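ECXA (Escherichia coli, PDB 4L63) binds a zinc ion and probably acts as a zinc-dependent metallopeptidase of the metzincin type. Local coordinates at residues A[2-7]-A[191-196]; A[10-15]-A[228-233]. All blocks are in the same frame, centred on the assembly; numbering follows the deposited sequence.

Contact 1 (A[2-7]-A[191-196])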
loop_
_atom_site.group_PDB
_atom_site.type_symbol
_atom_site.label_atom_id
_atom_site.label_comp_id
_atom_site.label_asym_id
_atom_site.label_seq_id
_atom_site.Cartn_x
_atom_site.Cartn_y
_atom_site.Cartn_z
ATOM N N ALA A 2 -5.484 -19.493 1.597
ATOM C CA ALA A 2 -5.765 -19.078 0.228
ATOM C C ALA A 2 -4.492 -18.637 -0.480
ATOM O O ALA A 2 -3.567 -18.125 0.147
ATOM C CB ALA A 2 -6.794 -17.958 0.214
ATOM N N GLU A 3 -4.450 -18.843 -1.791
ATOM C CA GLU A 3 -3.304 -18.433 -2.591
ATOM C C GLU A 3 -3.314 -16.929 -2.826
ATOM O O GLU A 3 -4.236 -16.228 -2.407
ATOM C CB GLU A 3 -3.292 -19.167 -3.928
ATOM C CG GLU A 3 -2.599 -20.513 -3.884
ATOM C CD GLU A 3 -2.368 -21.077 -5.267
ATOM O OE1 GLU A 3 -2.322 -20.279 -6.226
ATOM O OE2 GLU A 3 -2.238 -22.312 -5.398
ATOM N N ARG A 4 -2.292 -16.430 -3.508
ATOM C CA ARG A 4 -2.212 -15.000 -3.743
ATOM C C ARG A 4 -2.710 -14.620 -5.133
ATOM O O ARG A 4 -2.070 -14.922 -6.139
ATOM C CB ARG A 4 -0.789 -14.500 -3.554
ATOM C CG ARG A 4 -0.739 -13.049 -3.124
ATOM C CD ARG A 4 0.420 -12.342 -3.766
ATOM N NE ARG A 4 0.459 -10.929 -3.408
ATOM C CZ ARG A 4 1.412 -10.375 -2.663
ATOM N NH1 ARG A 4 2.406 -11.116 -2.182
ATOM N NH2 ARG A 4 1.370 -9.077 -2.401
ATOM N N THR A 5 -3.852 -13.948 -5.171
ATOM C CA THR A 5 -4.438 -13.488 -6.422
ATOM C C THR A 5 -3.531 -12.462 -7.085
ATOM O O THR A 5 -3.116 -11.500 -6.445
ATOM C CB THR A 5 -5.821 -12.885 -6.183
ATOM O OG1 THR A 5 -6.638 -13.855 -5.517
ATOM C CG2 THR A 5 -6.485 -12.487 -7.500
ATOM N N PRO A 6 -3.204 -12.677 -8.368
ATOM C CA PRO A 6 -2.375 -11.733 -9.127
ATOM C C PRO A 6 -3.022 -10.347 -9.182
ATOM O O PRO A 6 -4.244 -10.252 -9.207
ATOM C CB PRO A 6 -2.306 -12.361 -10.526
ATOM C CG PRO A 6 -2.598 -13.807 -10.319
ATOM C CD PRO A 6 -3.539 -13.883 -9.145
ATOM N N ASN A 7 -2.214 -9.291 -9.192
ATOM C CA ASN A 7 -2.755 -7.926 -9.226
ATOM C C ASN A 7 -3.729 -7.714 -10.374
ATOM O O ASN A 7 -4.762 -7.064 -10.211
ATOM C CB ASN A 7 -1.608 -6.918 -9.321
ATOM C CG ASN A 7 -0.860 -6.790 -8.011
ATOM O OD1 ASN A 7 -1.366 -7.195 -6.958
ATOM N ND2 ASN A 7 0.349 -6.232 -8.063
ATOM N N LEU A 191 -2.202 -4.307 -1.886
ATOM C CA LEU A 191 -1.631 -4.784 -0.609
ATOM C C LEU A 191 -2.488 -5.792 0.152
ATOM O O LEU A 191 -1.977 -6.512 1.007
ATOM C CB LEU A 191 -1.330 -3.590 0.302
ATOM C CG LEU A 191 -0.129 -2.741 -0.133
ATOM C CD1 LEU A 191 -0.074 -1.432 0.661
ATOM C CD2 LEU A 191 1.162 -3.526 0.078
ATOM N N LEU A 192 -3.779 -5.859 -0.143
ATOM C CA LEU A 192 -4.654 -6.780 0.603
ATOM C C LEU A 192 -5.037 -7.980 -0.261
ATOM O O LEU A 192 -5.627 -7.812 -1.332
ATOM C CB LEU A 192 -5.912 -6.049 1.096
ATOM C CG LEU A 192 -5.683 -4.964 2.157
ATOM C CD1 LEU A 192 -6.969 -4.174 2.457
ATOM C CD2 LEU A 192 -5.127 -5.546 3.434
ATOM N N ASN A 193 -4.689 -9.189 0.183
ATOM C CA ASN A 193 -5.053 -10.373 -0.588
ATOM C C ASN A 193 -6.569 -10.566 -0.558
ATOM O O ASN A 193 -7.240 -10.146 0.389
ATOM C CB ASN A 193 -4.341 -11.631 -0.073
ATOM C CG ASN A 193 -4.484 -12.816 -1.037
ATOM O OD1 ASN A 193 -4.509 -12.646 -2.263
ATOM N ND2 ASN A 193 -4.586 -14.018 -0.483
ATOM N N GLN A 194 -7.097 -11.177 -1.615
ATOM C CA GLN A 194 -8.535 -11.274 -1.839
ATOM C C GLN A 194 -8.797 -12.177 -3.049
ATOM O O GLN A 194 -7.875 -12.520 -3.798
ATOM C CB GLN A 194 -9.151 -9.889 -2.075
ATOM C CG GLN A 194 -8.408 -9.063 -3.126
ATOM C CD GLN A 194 -8.953 -7.654 -3.273
ATOM O OE1 GLN A 194 -9.999 -7.431 -3.897
ATOM N NE2 GLN A 194 -8.265 -6.693 -2.667
ATOM N N ALA A 195 -10.055 -12.540 -3.249
ATOM C CA ALA A 195 -10.447 -13.361 -4.394
ATOM C C ALA A 195 -10.332 -12.571 -5.695
ATOM O O ALA A 195 -10.355 -11.342 -5.676
ATOM C CB ALA A 195 -11.872 -13.873 -4.207
ATOM N N PRO A 196 -10.205 -13.273 -6.834
ATOM C CA PRO A 196 -10.290 -12.550 -8.112
ATOM C C PRO A 196 -11.607 -11.787 -8.266
ATOM O O PRO A 196 -12.641 -12.193 -7.715
ATOM C CB PRO A 196 -10.179 -13.665 -9.166
ATOM C CG PRO A 196 -10.486 -14.944 -8.426
ATOM C CD PRO A 196 -9.976 -14.716 -7.026
HETATM O O HOH W 1 -3.739 -10.714 -3.809
#
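N193 lays its side-chain amide across the backbone of E3, R4 and T5, bonding E3 O and T5 N as a peptide group would when pairing with an extended segment. In a metzincin-like fold, this ties the N-terminal tail to the loop that follows strand 181-186; the side chain of P196 in this loop lies about 11 Å from that of the zinc ligand H160. Neither segment is regular strand, and the pairing is made by a side chain. CG anti to the backbone N of N193 (chi1 -168°) carries the amide toward residues 3-5. ND2 of N193 donates to E3 O at 3.0 Å, with the acceptor close to the amide plane and an N-H...O angle of 159°; relative to E3, however, the donor sits 37° above the carbonyl plane. At the other end, OD1 of N193 takes the backbone N of T5 at a longer 3.3 Å. The same OD1 accepts a hydrogen bond from a water 2.6 Å away, which also donates to T5 O, so the two links to the T5 backbone are one direct and one bridged. The aliphatic part of R4 passes obliquely beside this amide, CG to OD1 of N193 at 3.9 Å, while its guanidinium reaches a polar side chain on the chain of another protein. T5 is buried, and Y214 of helix 207-215 packs against its side chain. The methyl CG2 of T5 lies against CA of P196, and OG1 of T5 donates to Q194 O in the carbonyl plane, at an unusually short 2.5 Å.

Contact 2 (A[10-15]-A[228-233])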
loop_
_atom_site.group_PDB
_atom_site.type_symbol
_atom_site.label_atom_id
_atom_site.label_comp_id
_atom_site.label_asym_id
_atom_site.label_seq_id
_atom_site.Cartn_x
_atom_site.Cartn_y
_atom_site.Cartn_z
ATOM N N LYS A 10 -7.216 -8.461 -9.578
ATOM C CA LYS A 10 -7.816 -7.645 -8.520
ATOM C C LYS A 10 -8.061 -6.218 -8.991
ATOM O O LYS A 10 -8.499 -5.373 -8.209
ATOM C CB LYS A 10 -6.917 -7.594 -7.280
ATOM C CG LYS A 10 -6.482 -8.923 -6.745
ATOM C CD LYS A 10 -5.759 -8.760 -5.413
ATOM C CE LYS A 10 -4.388 -8.067 -5.533
ATOM N NZ LYS A 10 -3.704 -8.088 -4.174
ATOM N N LYS A 11 -7.725 -5.950 -10.249
ATOM C CA LYS A 11 -7.843 -4.609 -10.821
ATOM C C LYS A 11 -9.280 -4.358 -11.215
ATOM O O LYS A 11 -9.885 -5.196 -11.873
ATOM C CB LYS A 11 -6.928 -4.462 -12.047
ATOM C CG LYS A 11 -6.975 -3.097 -12.707
ATOM C CD LYS A 11 -6.153 -3.109 -14.002
ATOM C CE LYS A 11 -4.664 -3.062 -13.708
ATOM N NZ LYS A 11 -3.850 -3.185 -14.950
ATOM N N VAL A 12 -9.810 -3.201 -10.831
ATOM C CA VAL A 12 -11.208 -2.880 -11.058
ATOM C C VAL A 12 -11.291 -1.613 -11.890
ATOM O O VAL A 12 -10.628 -0.623 -11.579
ATOM C CB VAL A 12 -11.966 -2.688 -9.724
ATOM C CG1 VAL A 12 -13.419 -2.241 -9.971
ATOM C CG2 VAL A 12 -11.910 -3.973 -8.914
ATOM N N ILE A 13 -12.101 -1.657 -12.942
ATOM C CA ILE A 13 -12.201 -0.562 -13.890
ATOM C C ILE A 13 -13.608 0.015 -13.869
ATOM O O ILE A 13 -14.581 -0.725 -13.987
ATOM C CB ILE A 13 -11.863 -1.018 -15.319
ATOM C CG1 ILE A 13 -10.487 -1.704 -15.360
ATOM C CG2 ILE A 13 -11.968 0.146 -16.307
ATOM C CD1 ILE A 13 -9.344 -0.821 -14.891
ATOM N N GLY A 14 -13.703 1.333 -13.716
ATOM C CA GLY A 14 -14.990 2.007 -13.652
ATOM C C GLY A 14 -15.236 2.789 -14.927
ATOM O O GLY A 14 -14.293 3.097 -15.658
ATOM N N TYR A 15 -16.486 3.117 -15.209
ATOM C CA TYR A 15 -16.868 3.810 -16.429
ATOM C C TYR A 15 -16.776 5.306 -16.276
ATOM O O TYR A 15 -17.507 5.867 -15.518
ATOM C CB TYR A 15 -18.300 3.423 -16.754
ATOM C CG TYR A 15 -18.678 3.454 -18.216
ATOM C CD1 TYR A 15 -19.599 2.585 -18.722
ATOM C CD2 TYR A 15 -18.117 4.357 -19.061
ATOM C CE1 TYR A 15 -19.942 2.608 -20.042
ATOM C CE2 TYR A 15 -18.458 4.390 -20.384
ATOM C CZ TYR A 15 -19.372 3.517 -20.862
ATOM O OH TYR A 15 -19.704 3.570 -22.187
ATOM N N ARG A 228 -13.440 -7.861 -2.548
ATOM C CA ARG A 228 -13.252 -6.646 -1.760
ATOM C C ARG A 228 -13.084 -5.434 -2.670
ATOM O O ARG A 228 -13.734 -4.409 -2.476
ATOM C CB ARG A 228 -12.038 -6.747 -0.834
ATOM C CG ARG A 228 -11.860 -5.497 0.027
ATOM C CD ARG A 228 -10.407 -5.057 0.097
ATOM N NE ARG A 228 -10.232 -3.819 0.852
ATOM C CZ ARG A 228 -9.944 -2.643 0.296
ATOM N NH1 ARG A 228 -9.799 -2.548 -1.029
ATOM N NH2 ARG A 228 -9.795 -1.569 1.061
ATOM N N ASN A 229 -12.223 -5.552 -3.676
ATOM C CA ASN A 229 -11.986 -4.416 -4.562
ATOM C C ASN A 229 -13.204 -4.098 -5.434
ATOM O O ASN A 229 -13.451 -2.927 -5.740
ATOM C CB ASN A 229 -10.749 -4.650 -5.435
ATOM C CG ASN A 229 -9.456 -4.540 -4.639
ATOM O OD1 ASN A 229 -9.488 -4.306 -3.436
ATOM N ND2 ASN A 229 -8.319 -4.687 -5.308
ATOM N N ASP A 230 -13.958 -5.122 -5.836
ATOM C CA ASP A 230 -15.206 -4.898 -6.576
ATOM C C ASP A 230 -16.149 -3.998 -5.776
ATOM O O ASP A 230 -16.754 -3.069 -6.314
ATOM C CB ASP A 230 -15.915 -6.221 -6.883
ATOM C CG ASP A 230 -15.229 -7.026 -7.967
ATOM O OD1 ASP A 230 -14.477 -6.441 -8.779
ATOM O OD2 ASP A 230 -15.450 -8.256 -8.004
ATOM N N ILE A 231 -16.267 -4.290 -4.485
ATOM C CA ILE A 231 -17.141 -3.531 -3.592
ATOM C C ILE A 231 -16.650 -2.090 -3.447
ATOM O O ILE A 231 -17.432 -1.150 -3.530
ATOM C CB ILE A 231 -17.227 -4.193 -2.197
ATOM C CG1 ILE A 231 -17.877 -5.575 -2.295
ATOM C CG2 ILE A 231 -17.977 -3.307 -1.223
ATOM C CD1 ILE A 231 -19.302 -5.565 -2.843
ATOM N N GLU A 232 -15.348 -1.916 -3.242
ATOM C CA GLU A 232 -14.772 -0.579 -3.162
ATOM C C GLU A 232 -14.920 0.183 -4.484
ATOM O O GLU A 232 -15.066 1.412 -4.487
ATOM C CB GLU A 232 -13.295 -0.655 -2.761
ATOM C CG GLU A 232 -13.086 -1.092 -1.322
ATOM C CD GLU A 232 -13.895 -0.262 -0.344
ATOM O OE1 GLU A 232 -13.792 0.982 -0.384
ATOM O OE2 GLU A 232 -14.640 -0.856 0.462
ATOM N N GLY A 233 -14.879 -0.549 -5.598
ATOM C CA GLY A 233 -15.067 0.043 -6.911
ATOM C C GLY A 233 -16.439 0.693 -7.022
ATOM O O GLY A 233 -16.569 1.820 -7.502
#
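N229 and K10 make the one hydrogen bond between these segments: ND2 of N229 donates a hydrogen bond to K10 O over 3.0 Å, almost straight at 175°, with the oxygen practically in the amide plane. Both ends of that buried amide have further partners. ND2 also donates to C189 O, and OD1 accepts from R228 NH1 at 3.0 Å as well as from Q194, which together should fix the amide's rotation. Beside it V12 fills the tight part of the contact. Its CG2 methyl, held beside the backbone N by chi1 of 176° for CG1, meets CB of N229 at 3.7 Å and OD1 of D230 at 3.6 Å. That carboxylate oxygen is satisfied by S197 OG, so the methyl rests against an atom already in use. CG1 of V12 faces CA of G233 at 4.2 Å, where no side chain separates helix from strand. The loose side is the outward-facing one of the helix: I231 points away and the end of E232 leads away, both partly exposed. I13, G14 and Y15 do not touch the helix segment but are buried by other parts of the chain, I13 against E185. The axes of 12-15 and 228-233 are 20° apart and 8.6 Å at closest approach; the strand runs alongside the start of helix 228-239, with strand 181-186 next to it in the sheet, V12 pairing with V186 through the backbone.

How the contacts relate
Along the chain the segments alternate, 2-7 and 10-15 first, then 191-196 and 228-233, so the N-terminal tail and the strand after it each meet a later part of the chain. The centres of contacts 1 and 2 lie 13 Å apart on the same side of the chain's centre, contact 1 partly buried and contact 2 wholly so. K10, just before strand 12-16, and N229 of helix 228-239 join loop 191-196, and the side chain of K10 also runs past T5, CG2 of T5 to CG of K10 at 3.6 Å. Both contacts lie beside the zinc site without entering it, contact 2 the nearer: the D230 side chain is about 8 Å from that of H160.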